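Local coordinates for protein forkhead-associated 1 (Saccharomyces cerevisiae, PDB 6C4U) that binds phosphothreonine peptides as an FHA domain, engineered to recognise a phosphopeptide of the human transcription factor c-Myc, at residues V37-F40 and C46-H49. Residues are numbered along the deposited sequence; the frame is centred on the assembly and turned at random.
Sequences VWTF and CDYH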
# COMPACT_ATOMS: atom_id res chain seq x y z
N VAL F 37 5.90 -8.00 -2.38
CA VAL F 37 5.73 -6.56 -2.54
C VAL F 37 4.57 -6.21 -3.47
O VAL F 37 4.48 -6.71 -4.60
CB VAL F 37 6.99 -5.91 -3.11
CG1 VAL F 37 6.81 -4.39 -3.25
CG2 VAL F 37 8.18 -6.24 -2.21
N TRP F 38 3.71 -5.31 -3.01
CA TRP F 38 2.63 -4.78 -3.81
C TRP F 38 2.87 -3.31 -4.03
O TRP F 38 3.25 -2.61 -3.10
CB TRP F 38 1.31 -4.96 -3.08
CG TRP F 38 0.95 -6.38 -2.85
CD1 TRP F 38 0.32 -7.22 -3.73
CD2 TRP F 38 1.20 -7.13 -1.68
NE1 TRP F 38 0.13 -8.43 -3.16
CE2 TRP F 38 0.68 -8.42 -1.90
CE3 TRP F 38 1.84 -6.87 -0.48
CZ2 TRP F 38 0.74 -9.43 -0.93
CZ3 TRP F 38 1.90 -7.89 0.48
CH2 TRP F 38 1.34 -9.16 0.24
N THR F 39 2.63 -2.83 -5.25
CA THR F 39 2.81 -1.42 -5.57
C THR F 39 1.49 -0.76 -5.91
O THR F 39 0.60 -1.37 -6.48
CB THR F 39 3.77 -1.21 -6.75
OG1 THR F 39 3.22 -1.83 -7.92
CG2 THR F 39 5.12 -1.81 -6.46
N PHE F 40 1.42 0.53 -5.59
CA PHE F 40 0.24 1.33 -5.69
C PHE F 40 0.65 2.55 -6.49
O PHE F 40 1.61 3.23 -6.12
CB PHE F 40 -0.20 1.76 -4.28
CG PHE F 40 -0.75 0.65 -3.45
CD1 PHE F 40 0.08 -0.31 -2.90
CD2 PHE F 40 -2.12 0.58 -3.17
CE1 PHE F 40 -0.43 -1.36 -2.17
CE2 PHE F 40 -2.63 -0.46 -2.42
CZ PHE F 40 -1.78 -1.43 -1.92
N CYS F 46 0.87 -1.28 -11.89
CA CYS F 46 0.87 -1.52 -10.45
C CYS F 46 -0.13 -2.57 -10.02
O CYS F 46 -1.02 -2.95 -10.78
CB CYS F 46 0.56 -0.22 -9.69
SG CYS F 46 1.79 1.11 -9.89
N ASP F 47 0.04 -3.07 -8.81
CA ASP F 47 -0.90 -4.04 -8.26
C ASP F 47 -2.26 -3.38 -7.96
O ASP F 47 -3.29 -4.00 -8.16
CB ASP F 47 -0.32 -4.69 -7.01
CG ASP F 47 0.90 -5.54 -7.32
OD1 ASP F 47 0.70 -6.71 -7.73
OD2 ASP F 47 2.03 -5.05 -7.13
N TYR F 48 -2.23 -2.13 -7.49
CA TYR F 48 -3.44 -1.35 -7.22
C TYR F 48 -3.35 -0.08 -8.02
O TYR F 48 -2.42 0.72 -7.83
CB TYR F 48 -3.51 -0.99 -5.74
CG TYR F 48 -4.85 -0.48 -5.25
CD1 TYR F 48 -5.88 -1.35 -4.95
CD2 TYR F 48 -5.06 0.88 -5.02
CE1 TYR F 48 -7.11 -0.87 -4.47
CE2 TYR F 48 -6.25 1.35 -4.50
CZ TYR F 48 -7.29 0.49 -4.28
OH TYR F 48 -8.49 0.91 -3.76
N HIS F 49 -4.30 0.13 -8.92
CA HIS F 49 -4.31 1.34 -9.72
C HIS F 49 -4.97 2.44 -8.90
O HIS F 49 -6.16 2.34 -8.59
CB HIS F 49 -5.03 1.11 -11.03
CG HIS F 49 -4.90 2.24 -11.99
ND1 HIS F 49 -5.95 2.71 -12.75
CD2 HIS F 49 -3.83 3.01 -12.31
CE1 HIS F 49 -5.54 3.71 -13.50
NE2 HIS F 49 -4.26 3.92 -13.25
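Thr39 offers Asp47 both its backbone N and its carbonyl O. The N donates to Asp47 OD2 at 3.0 Å, nearly straight (164° at the hydrogen). It reaches the oxygen from the anti side and 20° out of the carboxylate plane. Asp47 CG is anti to its own carbonyl carbon, which carries the carboxylate back to strand 34-41, so that a side-chain oxygen, not a backbone carbonyl, receives this N-H. Asp47 CG also lies at the edge of the Trp38 indole, 4.0 Å from Trp38 CD1, with the two side chains crossing at about a right angle. Thr39 O accepts two N-H groups: Tyr48 N at 3.1 Å and, weakly, Asp47 N. One residue on, Phe40 and Tyr48 form a parallel bridge, and their side chains share one face; the rings meet obliquely, planes at 41°, with Phe40 CD2 3.3 Å from Tyr48 CB. With an alanine in place of this phenylalanine, Tyr48 CB, CG and CD2 would probably lose their apolar neighbour. Strand 48-49 is an outermost strand of the mixed sheet of this FHA sandwich, 34-41 pairs antiparallel with 61-66 beyond it, Phe40 stacks on Phe61, and Phe40 and Tyr48 both reach Leu115 of strand 112-119 in the opposing sheet.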